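Local atomic coordinates of aldehyde dehydrogenase (Anabaena variabilis, PDB entry 4H7N), a protein that probably catalyses the NAD+-dependent oxidation of aldehydes to carboxylic acids, as other members of the aldehyde dehydrogenase family do. Residues A[142-145]-A[146-150]; A[95-98]-A[99-103]. All blocks are in the same frame, centred on the assembly; numbering follows the deposited sequence. Where two conformers were deposited one is given.

Contact 1: residues A[142-145]-A[146-150]; sequences LSMI and DTIPA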
loop_
_atom_site.group_PDB
_atom_site.type_symbol
_atom_site.label_atom_id
_atom_site.label_comp_id
_atom_site.label_asym_id
_atom_site.label_seq_id
_atom_site.Cartn_x
_atom_site.Cartn_y
_atom_site.Cartn_z
ATOM N N LEU A 142 13.557 -15.016 6.767
ATOM C CA LEU A 142 12.294 -14.296 6.850
ATOM C C LEU A 142 12.245 -13.215 7.957
ATOM O O LEU A 142 11.401 -12.348 7.899
ATOM C CB LEU A 142 11.110 -15.289 6.907
ATOM C CG LEU A 142 11.005 -16.144 5.623
ATOM C CD1 LEU A 142 9.889 -17.173 5.631
ATOM C CD2 LEU A 142 10.825 -15.308 4.355
ATOM N N SER A 143 13.130 -13.268 8.964
ATOM C CA SER A 143 13.253 -12.186 9.903
ATOM C C SER A 143 13.947 -10.980 9.255
ATOM O O SER A 143 13.747 -9.844 9.707
ATOM C CB SER A 143 13.999 -12.598 11.177
ATOM O OG SER A 143 15.372 -12.866 10.933
HETATM N N MSE A 144 14.720 -11.230 8.200
HETATM C CA MSE A 144 15.601 -10.221 7.648
HETATM C C MSE A 144 15.200 -9.704 6.296
HETATM O O MSE A 144 15.727 -8.699 5.850
HETATM C CB MSE A 144 17.010 -10.833 7.537
HETATM C CG MSE A 144 17.638 -11.044 8.916
HETATM SE SE MSE A 144 18.026 -9.359 9.859
HETATM C CE MSE A 144 16.835 -9.524 11.322
ATOM N N ILE A 145 14.299 -10.394 5.615
ATOM C CA ILE A 145 13.907 -10.031 4.273
ATOM C C ILE A 145 13.334 -8.631 4.169
ATOM O O ILE A 145 13.619 -7.950 3.212
ATOM C CB ILE A 145 12.940 -11.102 3.652
ATOM C CG1 ILE A 145 12.858 -10.937 2.138
ATOM C CG2 ILE A 145 11.547 -11.087 4.270
ATOM C CD1 ILE A 145 12.136 -12.074 1.434
ATOM N N ASP A 146 12.519 -8.190 5.141
ATOM C CA ASP A 146 12.016 -6.831 5.159
ATOM C C ASP A 146 12.970 -5.912 5.957
ATOM O O ASP A 146 13.179 -4.770 5.639
ATOM C CB ASP A 146 10.600 -6.796 5.769
ATOM C CG ASP A 146 9.548 -7.595 4.926
ATOM O OD1 ASP A 146 9.438 -7.379 3.708
ATOM O OD2 ASP A 146 8.852 -8.428 5.509
ATOM N N THR A 147 13.579 -6.448 6.996
ATOM C CA THR A 147 14.391 -5.649 7.922
ATOM C C THR A 147 15.514 -4.921 7.210
ATOM O O THR A 147 15.782 -3.726 7.457
ATOM C CB THR A 147 14.934 -6.566 9.045
ATOM O OG1 THR A 147 13.846 -7.179 9.754
ATOM C CG2 THR A 147 15.832 -5.831 10.045
ATOM N N ILE A 148 16.216 -5.640 6.334
ATOM C CA ILE A 148 17.420 -5.082 5.704
ATOM C C ILE A 148 17.082 -3.878 4.817
ATOM O O ILE A 148 17.695 -2.866 4.969
ATOM C CB ILE A 148 18.224 -6.141 4.922
ATOM C CG1 ILE A 148 18.799 -7.198 5.869
ATOM C CG2 ILE A 148 19.291 -5.460 4.052
ATOM C CD1 ILE A 148 19.799 -6.678 6.882
ATOM N N PRO A 149 16.126 -3.993 3.871
ATOM C CA PRO A 149 15.837 -2.775 3.101
ATOM C C PRO A 149 15.255 -1.658 3.953
ATOM O O PRO A 149 15.571 -0.488 3.748
ATOM C CB PRO A 149 14.840 -3.258 2.015
ATOM C CG PRO A 149 14.359 -4.629 2.437
ATOM C CD PRO A 149 15.448 -5.174 3.325
ATOM N N ALA A 150 14.449 -1.988 4.951
ATOM C CA ALA A 150 13.948 -0.938 5.818
ATOM C C ALA A 150 15.091 -0.193 6.531
ATOM O O ALA A 150 15.058 1.035 6.630
ATOM C CB ALA A 150 12.997 -1.513 6.828
HETATM O O HOH W 1 11.832 -9.146 7.580
#

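Contact 2: residues A[95-98]-A[99-103]; sequences IDRW and CGLAP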
loop_
_atom_site.group_PDB
_atom_site.type_symbol
_atom_site.label_atom_id
_atom_site.label_comp_id
_atom_site.label_asym_id
_atom_site.label_seq_id
_atom_site.Cartn_x
_atom_site.Cartn_y
_atom_site.Cartn_z
ATOM N N ILE A 95 22.178 -8.787 2.121
ATOM C CA ILE A 95 22.724 -7.582 2.655
ATOM C C ILE A 95 23.505 -6.865 1.546
ATOM O O ILE A 95 23.365 -5.637 1.343
ATOM C CB ILE A 95 23.697 -7.898 3.814
ATOM C CG1 ILE A 95 22.943 -8.431 5.063
ATOM C CG2 ILE A 95 24.498 -6.654 4.181
ATOM C CD1 ILE A 95 23.904 -8.795 6.203
ATOM N N ASP A 96 24.338 -7.626 0.816
ATOM C CA ASP A 96 25.082 -7.068 -0.311
ATOM C C ASP A 96 24.177 -6.452 -1.379
ATOM O O ASP A 96 24.429 -5.323 -1.853
ATOM C CB ASP A 96 26.006 -8.117 -0.956
ATOM C CG ASP A 96 27.223 -8.458 -0.065
ATOM O OD1 ASP A 96 27.394 -7.799 1.017
ATOM O OD2 ASP A 96 28.031 -9.352 -0.462
ATOM N N ARG A 97 23.181 -7.209 -1.796
ATOM C CA ARG A 97 22.281 -6.785 -2.854
ATOM C C ARG A 97 21.528 -5.488 -2.530
ATOM O O ARG A 97 21.474 -4.552 -3.341
ATOM C CB ARG A 97 21.284 -7.893 -3.151
ATOM C CG ARG A 97 20.443 -7.599 -4.382
ATOM C CD ARG A 97 19.494 -8.738 -4.737
ATOM N NE ARG A 97 18.935 -9.433 -3.578
ATOM C CZ ARG A 97 17.844 -9.076 -2.892
ATOM N NH1 ARG A 97 17.467 -9.839 -1.865
ATOM N NH2 ARG A 97 17.140 -7.964 -3.203
ATOM N N TRP A 98 20.928 -5.429 -1.358
ATOM C CA TRP A 98 20.282 -4.197 -0.924
ATOM C C TRP A 98 21.256 -3.033 -0.734
ATOM O O TRP A 98 20.917 -1.911 -1.035
ATOM C CB TRP A 98 19.478 -4.428 0.370
ATOM C CG TRP A 98 18.215 -5.161 0.120
ATOM C CD1 TRP A 98 17.848 -6.395 0.596
ATOM C CD2 TRP A 98 17.131 -4.710 -0.712
ATOM N NE1 TRP A 98 16.600 -6.725 0.094
ATOM C CE2 TRP A 98 16.134 -5.700 -0.679
ATOM C CE3 TRP A 98 16.900 -3.548 -1.438
ATOM C CZ2 TRP A 98 14.938 -5.585 -1.385
ATOM C CZ3 TRP A 98 15.712 -3.426 -2.133
ATOM C CH2 TRP A 98 14.753 -4.457 -2.103
ATOM N N CYS A 99 22.460 -3.288 -0.216
ATOM C CA CYS A 99 23.461 -2.217 -0.148
ATOM C C CYS A 99 23.763 -1.626 -1.536
ATOM O O CYS A 99 23.996 -0.398 -1.708
ATOM C CB CYS A 99 24.756 -2.720 0.493
ATOM S SG CYS A 99 24.646 -2.866 2.293
ATOM N N GLY A 100 23.770 -2.501 -2.526
ATOM C CA GLY A 100 24.001 -2.103 -3.901
ATOM C C GLY A 100 22.876 -1.284 -4.477
ATOM O O GLY A 100 23.120 -0.354 -5.281
ATOM N N LEU A 101 21.640 -1.622 -4.126
ATOM C CA LEU A 101 20.504 -0.974 -4.787
ATOM C C LEU A 101 20.133 0.328 -4.142
ATOM O O LEU A 101 19.621 1.201 -4.796
ATOM C CB LEU A 101 19.265 -1.850 -4.789
ATOM C CG LEU A 101 19.330 -3.124 -5.590
ATOM C CD1 LEU A 101 18.047 -3.939 -5.363
ATOM C CD2 LEU A 101 19.587 -2.858 -7.074
ATOM N N ALA A 102 20.362 0.436 -2.840
ATOM C CA ALA A 102 19.799 1.544 -2.072
ATOM C C ALA A 102 20.179 2.970 -2.536
ATOM O O ALA A 102 19.281 3.822 -2.549
ATOM C CB ALA A 102 20.065 1.384 -0.598
ATOM N N PRO A 103 21.458 3.245 -2.886
ATOM C CA PRO A 103 21.805 4.652 -3.224
ATOM C C PRO A 103 20.964 5.192 -4.364
ATOM O O PRO A 103 20.494 6.319 -4.322
ATOM C CB PRO A 103 23.305 4.575 -3.565
ATOM C CG PRO A 103 23.774 3.421 -2.713
ATOM C CD PRO A 103 22.667 2.398 -2.842
#

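Contact 1: residues A[142-145]-A[146-150]
Thr147 holds OG1 beside its own backbone N (chi1 -59°), which turns the hydroxyl back to Ser143 O and brings CG2 against the end of Met144. The setting is a water-bridged break between two consecutive helices, 139-144 and 147-153. Thr147 OG1 donates to Ser143 O over 2.7 Å. The hydroxyl lies in the carbonyl plane, with a C=O...O angle of 156°. On the other branch, Thr147 CG2 meets the terminal methyl CE of Met144, a selenomethionine, at 4.0 Å. That chain is bent at chi2 and chi3, and its end crosses the threonine side chain at a slant. One helical bond spans the junction: Ile148 N donates to Met144 O over 3.1 Å, nearly straight at 166°. A water takes the place of the direct bond between Leu142 O and Asp146 N. It accepts from Asp146 N at 2.7 Å and donates to Leu142 O at 3.2 Å. A weaker bond from the same water reaches Ser143 O.

The Asp146 carboxylate is used outside the junction. Its two oxygens form salt bridges with Arg444 and Arg452. Thr147 also packs on Val157 and Val159 of strand 156-161. The side chain of Ile145 is about 6 Å from that of Glu232, the predicted active-site residue, so this turn lies near the probable catalytic centre. Pro149 has no N-H to offer the preceding turn. The buried Ile145 O has no hydrogen-bond partner in the model, and Pro149 CD sits 3.3 Å from that oxygen.

Contact 2: residues A[95-98]-A[99-103]
Ile95 and Cys99 meet one turn apart on the alpha-helix 82-106, and their side chains mark its packed side. Ile95 CG2 is 4.2 Å from Cys99 SG. The thiol sulfur stands beside its own backbone N (chi1 -77°), which keeps it close to the turn before. Trp98 is also buried. Leu101 reaches it obliquely, with Leu101 CD1 4.0 Å from Trp98 CZ3, near the six-membered end of the indole.

Regular i to i+4 bonds run through the segment. Cys99 N binds Ile95 O at 3.0 Å with an angle of 159°. Gly100, Leu101 and Ala102 repeat the pattern with Asp96, Arg97 and Trp98. Pro103 interrupts the ladder: it has no N-H for Cys99 O, and the helix kinks there before running on.

The solvent side is looser in side-chain packing: Asp96 and Gly100 are exposed, and the glycine adds only backbone. Asp96 is nonetheless tied to helix 48-64, where its OD1 forms a salt bridge with Lys60 and accepts a hydrogen bond from Gln57. Cys99 packs on Ile53 and Gln57 of that same helix, while Trp98 rests on helix 147-153, through Leu152 among others.

How the contacts relate
Contacts 1 and 2 are neighbours in space, with centres about 12 Å apart. Helix 82-106 packs directly on helix 147-153. Pro149 CG lies 3.7 Å from Trp98 CE2, and Ile148 CG2 lies 3.8 Å from Trp98 CB. Both contacts also use helix 48-64 as a shared wall. Contact 1 is the deeper one, its centre about 10 Å from the chain centre against about 19 Å for contact 2, and is close to the predicted catalytic glutamate. Its chemistry is that of an interrupted helix, where a water replaces one backbone bond and a threonine hydroxyl adds another link. Contact 2 is continuous helix, kinked at its proline, with one flank in the core and the other at the surface.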